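Local structure of 3-deoxy-D-manno-octulosonate 8-phosphate phosphatase KdsC (Haemophilus influenzae Rd, 1K1E) at residues Glu31-Lys45 with Arg60-Ile74. The protein hydrolyses 3-deoxy-D-manno-octulosonate 8-phosphate to 3-deoxy-D-manno-octulosonate and inorganic phosphate, a magnesium-dependent step of lipopolysaccharide biosynthesis. Residues are numbered along the deposited sequence; the frame is centred on the assembly and turned at random.
Sequences EAIKSFHVRDGLGIK and RDSPILRRRIADLGI
F36 lays one face of its ring over the aliphatic part of R68: CG of R68 sits 3.3 Å from the ring centroid, almost over the ring centre, a CH-pi contact. The two side chains run antiparallel to one another; in R68, CG anti to the backbone N (chi1 -179°) and a bend at chi2 bring CG over the ring and NE beside CB of F36, at 3.6 Å. The guanidinium beyond is held mainly by Y26 of the second subunit, through NH1, and by Q180 through NH2; CD2 of L72 covers one of its faces. L65 adds CD1 at 3.9 Å from CZ of F36, the two side chains at about a right angle.

Nearer the start of strand 31-37, the CB and CG of K34 rest on CG2 of I64, whose CD1 reaches the backbone of A32. K34 is bent near its end, and NZ forms salt bridges with OE1 of E31 and with the cobalt ligand D16. The other oxygen of E31, OE2, takes NE of R60 at 2.9 Å, a bond in the guanidinium plane but well above that of the carboxylate; R60 NH2 adds a weak one. This chain of charges ties R60 to the metal site. R60 probably contacts the substrate, as R68 and K45 probably do.

At the other end, I44 CD1 packs on L72 CD1 at 3.8 Å, and G41 brings its CA against L72 CD2. The Schellman turn at G73 closes helix 63-72, which packs against strand 31-37 with the short axes inclined by 31° and diverges from helix 38-45 by 49°. L65, I69 and I74 face strand 53-58 of the parallel HAD-type sheet, while K34-H37 pair antiparallel with a strand of the second subunit, extending the small sheet of 23-27 and 30-37 across the interface.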
# COMPACT_ATOMS: atom_id res chain seq x y z
N GLU A 31 0.67 1.56 17.65
CA GLU A 31 0.15 2.06 16.38
C GLU A 31 0.41 3.54 16.30
O GLU A 31 0.13 4.27 17.24
CB GLU A 31 -1.36 1.84 16.29
CG GLU A 31 -1.76 0.40 16.14
CD GLU A 31 -3.25 0.32 15.79
OE1 GLU A 31 -3.61 0.58 14.62
OE2 GLU A 31 -4.05 0.02 16.70
N ALA A 32 0.87 3.99 15.16
CA ALA A 32 1.19 5.40 15.01
C ALA A 32 0.35 6.06 13.98
O ALA A 32 0.18 7.27 14.01
CB ALA A 32 2.65 5.56 14.66
N ILE A 33 -0.17 5.28 13.05
CA ILE A 33 -0.98 5.75 11.94
C ILE A 33 -2.02 4.66 11.71
O ILE A 33 -1.72 3.46 11.89
CB ILE A 33 -0.12 5.85 10.62
CG1 ILE A 33 0.85 7.03 10.68
CG2 ILE A 33 -1.04 6.05 9.36
CD1 ILE A 33 1.91 6.89 9.64
N LYS A 34 -3.23 5.10 11.47
CA LYS A 34 -4.30 4.21 11.02
C LYS A 34 -4.72 4.72 9.66
O LYS A 34 -4.98 5.91 9.49
CB LYS A 34 -5.48 4.15 11.98
CG LYS A 34 -5.06 3.49 13.28
CD LYS A 34 -6.29 3.13 14.14
CE LYS A 34 -6.99 1.90 13.52
NZ LYS A 34 -6.12 0.61 13.52
N SER A 35 -4.85 3.82 8.69
CA SER A 35 -5.14 4.28 7.35
C SER A 35 -6.54 3.89 6.90
O SER A 35 -6.79 2.71 6.68
CB SER A 35 -4.08 3.68 6.42
OG SER A 35 -2.77 4.05 6.89
N PHE A 36 -7.41 4.88 6.71
CA PHE A 36 -8.82 4.60 6.32
C PHE A 36 -8.99 4.88 4.85
O PHE A 36 -7.99 5.19 4.17
CB PHE A 36 -9.72 5.49 7.17
CG PHE A 36 -9.59 5.23 8.62
CD1 PHE A 36 -8.76 6.03 9.43
CD2 PHE A 36 -10.21 4.12 9.19
CE1 PHE A 36 -8.57 5.73 10.79
CE2 PHE A 36 -10.01 3.83 10.58
CZ PHE A 36 -9.19 4.63 11.35
N HIS A 37 -10.20 4.75 4.32
CA HIS A 37 -10.37 4.99 2.89
C HIS A 37 -11.42 6.06 2.71
O HIS A 37 -12.51 6.00 3.31
CB HIS A 37 -10.75 3.69 2.17
CG HIS A 37 -10.77 3.83 0.69
ND1 HIS A 37 -9.82 3.25 -0.13
CD2 HIS A 37 -11.60 4.54 -0.12
CE1 HIS A 37 -10.07 3.59 -1.39
NE2 HIS A 37 -11.14 4.36 -1.41
N VAL A 38 -11.09 7.04 1.87
CA VAL A 38 -12.00 8.17 1.71
C VAL A 38 -13.40 7.79 1.19
O VAL A 38 -14.37 8.39 1.63
CB VAL A 38 -11.37 9.19 0.77
CG1 VAL A 38 -11.31 8.61 -0.67
CG2 VAL A 38 -12.10 10.52 0.86
N ARG A 39 -13.49 6.82 0.27
CA ARG A 39 -14.83 6.51 -0.24
C ARG A 39 -15.69 5.75 0.81
O ARG A 39 -16.93 5.81 0.78
CB ARG A 39 -14.77 5.78 -1.55
CG ARG A 39 -13.91 6.56 -2.62
CD ARG A 39 -14.13 6.08 -4.09
NE ARG A 39 -13.47 4.79 -4.31
CZ ARG A 39 -12.18 4.67 -4.65
NH1 ARG A 39 -11.37 5.73 -4.81
NH2 ARG A 39 -11.69 3.48 -4.85
N ASP A 40 -15.05 5.01 1.73
CA ASP A 40 -15.81 4.43 2.83
C ASP A 40 -16.45 5.58 3.69
O ASP A 40 -17.60 5.50 4.16
CB ASP A 40 -14.90 3.65 3.77
CG ASP A 40 -14.45 2.28 3.19
OD1 ASP A 40 -15.15 1.76 2.31
OD2 ASP A 40 -13.45 1.69 3.64
N GLY A 41 -15.64 6.59 3.97
CA GLY A 41 -16.12 7.67 4.78
C GLY A 41 -17.30 8.32 4.10
O GLY A 41 -18.24 8.70 4.77
N LEU A 42 -17.28 8.48 2.79
CA LEU A 42 -18.46 9.06 2.16
C LEU A 42 -19.66 8.09 2.23
O LEU A 42 -20.80 8.52 2.39
CB LEU A 42 -18.17 9.40 0.70
CG LEU A 42 -19.33 10.02 -0.05
CD1 LEU A 42 -19.71 11.30 0.70
CD2 LEU A 42 -18.97 10.33 -1.48
N GLY A 43 -19.41 6.79 2.13
CA GLY A 43 -20.49 5.82 2.23
C GLY A 43 -21.13 5.91 3.62
O GLY A 43 -22.38 5.74 3.77
N ILE A 44 -20.30 6.09 4.64
CA ILE A 44 -20.77 6.18 6.01
C ILE A 44 -21.68 7.39 6.12
O ILE A 44 -22.77 7.29 6.69
CB ILE A 44 -19.56 6.28 6.95
CG1 ILE A 44 -18.98 4.87 7.17
CG2 ILE A 44 -19.94 6.85 8.28
CD1 ILE A 44 -17.53 4.92 7.71
N LYS A 45 -21.27 8.53 5.56
CA LYS A 45 -22.12 9.72 5.66
C LYS A 45 -23.43 9.50 4.89
O LYS A 45 -24.47 10.02 5.29
CB LYS A 45 -21.45 10.98 5.07
CG LYS A 45 -20.07 11.27 5.64
CD LYS A 45 -20.13 11.34 7.18
CE LYS A 45 -21.05 12.47 7.70
NZ LYS A 45 -21.26 12.36 9.19
N ARG A 60 -9.76 -2.96 19.72
CA ARG A 60 -8.68 -2.06 20.09
C ARG A 60 -9.27 -0.67 20.26
O ARG A 60 -10.29 -0.34 19.67
CB ARG A 60 -7.59 -2.06 18.98
CG ARG A 60 -6.77 -3.38 18.87
CD ARG A 60 -5.80 -3.44 17.63
NE ARG A 60 -4.60 -2.62 17.83
CZ ARG A 60 -3.45 -3.06 18.35
NH1 ARG A 60 -3.35 -4.35 18.72
NH2 ARG A 60 -2.40 -2.23 18.54
N ASP A 61 -8.67 0.14 21.11
CA ASP A 61 -9.12 1.52 21.32
C ASP A 61 -7.90 2.41 21.13
O ASP A 61 -6.84 2.09 21.63
CB ASP A 61 -9.62 1.66 22.77
CG ASP A 61 -10.40 2.97 23.01
OD1 ASP A 61 -11.01 3.12 24.11
OD2 ASP A 61 -10.45 3.84 22.12
N SER A 62 -8.01 3.50 20.38
CA SER A 62 -6.88 4.39 20.27
C SER A 62 -7.41 5.76 19.99
O SER A 62 -8.51 5.94 19.49
CB SER A 62 -5.92 3.99 19.15
OG SER A 62 -6.37 4.47 17.91
N PRO A 63 -6.62 6.78 20.32
CA PRO A 63 -7.08 8.13 20.08
C PRO A 63 -7.06 8.38 18.56
O PRO A 63 -7.74 9.29 18.08
CB PRO A 63 -6.09 8.97 20.92
CG PRO A 63 -4.90 8.14 20.98
CD PRO A 63 -5.39 6.76 21.13
N ILE A 64 -6.33 7.55 17.81
CA ILE A 64 -6.36 7.69 16.33
C ILE A 64 -7.74 7.25 15.84
O ILE A 64 -8.41 7.94 15.09
CB ILE A 64 -5.30 6.82 15.63
CG1 ILE A 64 -3.91 7.19 16.15
CG2 ILE A 64 -5.41 7.06 14.11
CD1 ILE A 64 -2.75 6.31 15.64
N LEU A 65 -8.16 6.07 16.25
CA LEU A 65 -9.48 5.60 15.88
C LEU A 65 -10.57 6.56 16.37
O LEU A 65 -11.53 6.81 15.68
CB LEU A 65 -9.69 4.15 16.42
CG LEU A 65 -11.05 3.56 15.99
CD1 LEU A 65 -11.32 3.59 14.48
CD2 LEU A 65 -11.07 2.13 16.45
N ARG A 66 -10.43 7.14 17.55
CA ARG A 66 -11.44 8.06 18.03
C ARG A 66 -11.54 9.34 17.18
O ARG A 66 -12.61 9.87 16.97
CB ARG A 66 -11.16 8.33 19.51
CG ARG A 66 -11.68 7.14 20.36
CD ARG A 66 -11.30 7.25 21.83
NE ARG A 66 -11.77 6.11 22.64
CZ ARG A 66 -12.93 6.08 23.29
NH1 ARG A 66 -13.76 7.09 23.22
NH2 ARG A 66 -13.22 5.07 24.12
N ARG A 67 -10.40 9.78 16.68
CA ARG A 67 -10.36 10.97 15.85
C ARG A 67 -11.10 10.67 14.54
O ARG A 67 -11.86 11.49 14.05
CB ARG A 67 -8.90 11.33 15.57
CG ARG A 67 -8.73 12.59 14.61
CD ARG A 67 -9.63 13.69 15.01
NE ARG A 67 -9.55 14.84 14.12
CZ ARG A 67 -8.96 15.99 14.42
NH1 ARG A 67 -8.39 16.13 15.61
NH2 ARG A 67 -8.93 17.00 13.52
N ARG A 68 -10.88 9.49 13.99
CA ARG A 68 -11.56 9.12 12.73
C ARG A 68 -13.05 9.06 12.99
O ARG A 68 -13.83 9.60 12.20
CB ARG A 68 -11.01 7.78 12.23
CG ARG A 68 -11.62 7.24 10.84
CD ARG A 68 -11.65 8.32 9.78
NE ARG A 68 -12.11 7.79 8.51
CZ ARG A 68 -12.37 8.52 7.44
NH1 ARG A 68 -12.23 9.86 7.46
NH2 ARG A 68 -12.82 7.88 6.35
N ILE A 69 -13.45 8.39 14.07
CA ILE A 69 -14.87 8.31 14.43
C ILE A 69 -15.54 9.70 14.58
O ILE A 69 -16.64 9.94 14.07
CB ILE A 69 -15.00 7.55 15.72
CG1 ILE A 69 -14.82 6.04 15.42
CG2 ILE A 69 -16.34 7.87 16.38
CD1 ILE A 69 -14.70 5.20 16.69
N ALA A 70 -14.83 10.61 15.22
CA ALA A 70 -15.31 12.00 15.44
C ALA A 70 -15.43 12.75 14.12
O ALA A 70 -16.43 13.42 13.88
CB ALA A 70 -14.34 12.72 16.42
N ASP A 71 -14.41 12.62 13.25
CA ASP A 71 -14.47 13.27 11.95
C ASP A 71 -15.67 12.78 11.14
O ASP A 71 -16.26 13.55 10.41
CB ASP A 71 -13.21 12.98 11.11
CG ASP A 71 -12.01 13.76 11.53
OD1 ASP A 71 -12.14 14.61 12.45
OD2 ASP A 71 -10.92 13.52 10.93
N LEU A 72 -16.00 11.49 11.25
CA LEU A 72 -17.11 10.92 10.53
C LEU A 72 -18.49 11.21 11.10
O LEU A 72 -19.47 10.96 10.45
CB LEU A 72 -16.92 9.42 10.43
CG LEU A 72 -15.78 8.99 9.50
CD1 LEU A 72 -15.58 7.51 9.65
CD2 LEU A 72 -16.03 9.37 8.09
N GLY A 73 -18.53 11.74 12.31
CA GLY A 73 -19.80 12.06 12.96
C GLY A 73 -20.47 10.82 13.53
O GLY A 73 -21.68 10.81 13.79
N ILE A 74 -19.67 9.78 13.74
CA ILE A 74 -20.19 8.51 14.28
C ILE A 74 -20.33 8.68 15.77
O ILE A 74 -19.36 9.08 16.42
CB ILE A 74 -19.21 7.35 13.92
CG1 ILE A 74 -19.29 7.05 12.42
CG2 ILE A 74 -19.48 6.15 14.72
CD1 ILE A 74 -18.42 5.84 11.97
O HOH W 1 -6.95 1.43 17.03